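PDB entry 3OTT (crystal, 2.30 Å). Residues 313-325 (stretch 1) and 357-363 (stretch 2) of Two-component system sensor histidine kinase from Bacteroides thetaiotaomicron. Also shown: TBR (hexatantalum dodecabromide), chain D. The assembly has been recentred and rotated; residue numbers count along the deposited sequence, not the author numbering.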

# COMPACT_ATOMS: atom_id res chain seq x y z
N PRO B 313 -8.27 -5.66 7.90
CA PRO B 313 -6.83 -5.37 7.83
C PRO B 313 -6.65 -3.88 7.95
O PRO B 313 -7.59 -3.13 7.60
CB PRO B 313 -6.42 -5.86 6.41
CG PRO B 313 -7.64 -5.82 5.63
CD PRO B 313 -8.79 -6.14 6.60
N ILE B 314 -5.49 -3.45 8.44
CA ILE B 314 -5.28 -2.02 8.74
C ILE B 314 -5.32 -1.18 7.51
O ILE B 314 -5.67 -0.03 7.61
CB ILE B 314 -3.84 -1.60 9.28
CG1 ILE B 314 -3.00 -2.73 9.75
CG2 ILE B 314 -3.93 -0.55 10.40
CD1 ILE B 314 -1.73 -2.16 10.45
N SER B 315 -4.85 -1.71 6.39
CA SER B 315 -4.81 -0.96 5.17
C SER B 315 -6.21 -0.50 4.79
O SER B 315 -6.34 0.43 4.03
CB SER B 315 -4.20 -1.76 4.00
OG SER B 315 -4.88 -2.99 3.81
N GLN B 316 -7.24 -1.17 5.29
CA GLN B 316 -8.62 -0.78 5.02
C GLN B 316 -8.96 0.53 5.77
O GLN B 316 -9.90 1.21 5.41
CB GLN B 316 -9.61 -1.92 5.36
CG GLN B 316 -11.09 -1.65 4.91
CD GLN B 316 -12.07 -2.73 5.34
OE1 GLN B 316 -11.82 -3.93 5.15
NE2 GLN B 316 -13.18 -2.32 5.90
N ILE B 317 -8.17 0.89 6.78
CA ILE B 317 -8.37 2.10 7.59
C ILE B 317 -7.87 3.53 7.20
O ILE B 317 -8.71 4.32 6.83
CB ILE B 317 -8.05 1.80 9.08
CG1 ILE B 317 -8.96 0.68 9.61
CG2 ILE B 317 -8.12 3.04 9.93
CD1 ILE B 317 -10.53 0.88 9.49
N THR B 318 -6.62 4.01 7.20
CA THR B 318 -5.31 3.66 6.59
C THR B 318 -5.12 3.95 5.09
O THR B 318 -4.75 5.06 4.75
CB THR B 318 -4.47 2.56 7.26
OG1 THR B 318 -3.94 3.08 8.50
CG2 THR B 318 -3.31 2.18 6.45
N GLY B 319 -5.34 2.98 4.20
CA GLY B 319 -4.90 3.13 2.81
C GLY B 319 -3.39 2.99 2.56
O GLY B 319 -2.90 3.41 1.51
N THR B 320 -2.67 2.35 3.50
CA THR B 320 -1.21 2.15 3.46
C THR B 320 -0.88 0.72 3.82
O THR B 320 -1.67 0.06 4.46
CB THR B 320 -0.52 3.01 4.55
OG1 THR B 320 -0.93 4.38 4.41
CG2 THR B 320 1.00 2.93 4.46
N GLY B 321 0.30 0.24 3.43
CA GLY B 321 0.76 -1.12 3.77
C GLY B 321 1.56 -1.24 5.07
O GLY B 321 2.10 -2.31 5.34
N ASP B 322 1.66 -0.17 5.86
CA ASP B 322 2.38 -0.23 7.18
C ASP B 322 1.73 -1.20 8.18
O ASP B 322 0.52 -1.28 8.27
CB ASP B 322 2.43 1.15 7.85
CG ASP B 322 3.40 2.12 7.14
OD1 ASP B 322 4.55 1.75 6.88
OD2 ASP B 322 3.01 3.28 6.86
N GLY B 323 2.55 -1.89 8.94
CA GLY B 323 2.07 -2.83 9.90
C GLY B 323 1.86 -2.21 11.28
O GLY B 323 2.32 -1.12 11.52
N ASN B 324 1.11 -2.91 12.13
CA ASN B 324 1.02 -2.59 13.51
C ASN B 324 0.58 -3.82 14.21
O ASN B 324 -0.25 -4.52 13.68
CB ASN B 324 -0.01 -1.48 13.76
CG ASN B 324 0.27 -0.74 15.05
OD1 ASN B 324 0.94 -1.23 15.94
ND2 ASN B 324 -0.18 0.49 15.12
N GLN B 325 1.11 -4.10 15.39
CA GLN B 325 0.52 -5.10 16.28
C GLN B 325 -0.26 -4.38 17.41
O GLN B 325 0.33 -3.63 18.21
CB GLN B 325 1.61 -5.97 16.90
CG GLN B 325 1.06 -7.06 17.87
CD GLN B 325 0.58 -8.26 17.12
OE1 GLN B 325 1.18 -8.64 16.11
NE2 GLN B 325 -0.52 -8.87 17.59
N ASP B 357 -10.02 9.08 6.83
CA ASP B 357 -9.67 10.16 7.76
C ASP B 357 -8.87 9.64 8.97
O ASP B 357 -8.96 10.19 10.06
CB ASP B 357 -10.95 10.87 8.25
CG ASP B 357 -11.86 9.96 9.10
OD1 ASP B 357 -12.93 10.47 9.49
OD2 ASP B 357 -11.54 8.76 9.39
N ALA B 358 -8.13 8.58 8.75
CA ALA B 358 -7.25 8.03 9.78
C ALA B 358 -6.09 8.99 9.97
O ALA B 358 -5.58 9.57 9.02
CB ALA B 358 -6.74 6.68 9.36
N ILE B 359 -5.68 9.15 11.21
CA ILE B 359 -4.40 9.81 11.47
C ILE B 359 -3.50 8.84 12.24
O ILE B 359 -3.92 8.24 13.23
CB ILE B 359 -4.61 11.09 12.27
CG1 ILE B 359 -5.49 12.05 11.47
CG2 ILE B 359 -3.29 11.76 12.61
CD1 ILE B 359 -5.97 13.20 12.33
N TRP B 360 -2.25 8.71 11.80
CA TRP B 360 -1.40 7.70 12.34
C TRP B 360 -0.19 8.40 12.95
O TRP B 360 0.65 8.94 12.19
CB TRP B 360 -0.94 6.74 11.25
CG TRP B 360 -0.29 5.47 11.78
CD1 TRP B 360 0.33 5.30 12.99
CD2 TRP B 360 -0.22 4.22 11.10
NE1 TRP B 360 0.77 4.00 13.11
CE2 TRP B 360 0.43 3.31 11.96
CE3 TRP B 360 -0.67 3.76 9.83
CZ2 TRP B 360 0.66 1.99 11.60
CZ3 TRP B 360 -0.44 2.45 9.46
CH2 TRP B 360 0.22 1.56 10.35
N TYR B 361 -0.15 8.40 14.30
CA TYR B 361 0.90 9.07 15.09
C TYR B 361 2.06 8.11 15.30
O TYR B 361 1.86 6.95 15.77
CB TYR B 361 0.37 9.50 16.45
CG TYR B 361 -0.64 10.59 16.35
CD1 TYR B 361 -2.02 10.29 16.16
CD2 TYR B 361 -0.25 11.94 16.40
CE1 TYR B 361 -2.98 11.32 16.01
CE2 TYR B 361 -1.22 12.99 16.27
CZ TYR B 361 -2.58 12.64 16.06
OH TYR B 361 -3.54 13.60 15.91
N ARG B 362 3.25 8.54 14.87
CA ARG B 362 4.43 7.73 15.18
C ARG B 362 5.68 8.50 15.22
O ARG B 362 5.72 9.66 14.76
CB ARG B 362 4.61 6.53 14.28
CG ARG B 362 4.83 6.84 12.94
CD ARG B 362 3.59 6.42 12.22
NE ARG B 362 3.72 5.22 11.41
CZ ARG B 362 3.44 5.23 10.10
NH1 ARG B 362 3.06 6.38 9.53
NH2 ARG B 362 3.54 4.13 9.37
N MET B 363 6.69 7.85 15.79
CA MET B 363 7.97 8.44 15.87
C MET B 363 8.52 8.54 14.46
O MET B 363 8.54 7.57 13.72
CB MET B 363 8.89 7.62 16.81
CG MET B 363 10.38 7.81 16.59
SD MET B 363 11.06 9.30 17.32
CE MET B 363 10.76 10.60 16.13
TA1 TBR D . -15.22 -3.63 0.82
TA2 TBR D . -17.86 -3.90 0.13
TA3 TBR D . -17.16 -2.42 2.46
TA4 TBR D . -18.19 -1.14 0.16
TA5 TBR D . -15.50 -0.87 0.86
TA6 TBR D . -16.18 -2.38 -1.38
BR1 TBR D . -16.29 -5.99 0.61
BR2 TBR D . -15.22 -3.98 3.40
BR3 TBR D . -13.24 -2.08 1.35
BR4 TBR D . -13.98 -3.77 -1.45
BR5 TBR D . -18.86 -4.41 2.46
BR6 TBR D . -15.79 -0.44 3.44
BR7 TBR D . -17.02 1.19 0.43
BR8 TBR D . -17.94 -0.72 -2.38
BR9 TBR D . -20.15 -2.76 -0.39
BRA TBR D . -19.19 -0.77 2.57
BRB TBR D . -14.55 -0.36 -1.51
BRC TBR D . -17.55 -4.37 -2.38

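Stretch 1 makes a short, weakly bonded helical turn at about 315-318 and then continues as loop; stretch 2 centres on a strand, 359-361. No backbone hydrogen bond joins them, and the nearest CA atoms, those of Thr318 and Ala358, lie 5.7 Å apart. Gly319 leaves the helical turn with positive phi, in a conformation where a CB would be jammed against the preceding carbonyl oxygen, which suits glycine.

Side chains of stretch 2 make the contact, meeting both side-chain and backbone atoms of stretch 1, and Trp360 contributes the largest share of the 351 Å² buried. Its CB points toward stretch 1 and, with chi1 in the t well, the indole reaches the loop residues Asp322 and Gly323 as well as Thr318. There CH2 meets Asp322 CB at 3.4 Å and, more loosely, Ile314 CD1 at 4.2 Å, while CE3 lies 3.6 Å from Thr318 OG1. The Gly323 carbonyl O approaches the ring edge, 3.5 Å from CZ2. A broad aromatic surface suits this mixed lining of apolar and polar atoms.

Ala358, whose small side chain fits close to the backbone, places CB 3.4 Å from Thr318 N and 3.9 Å from Ile317 CG2. Beside the indole, the same Asp322 side chain that packs its CB on Trp360 forms a salt bridge with Arg362, whose NH2 donates a weak hydrogen bond to Asp322 OD2 at 2.7 Å. The carboxylate oxygen lies near the guanidinium plane, at its edge, where the N-H groups point; the 148° N-H...O angle leaves the hydrogen bond weak, and the pairing of opposite charges adds to it.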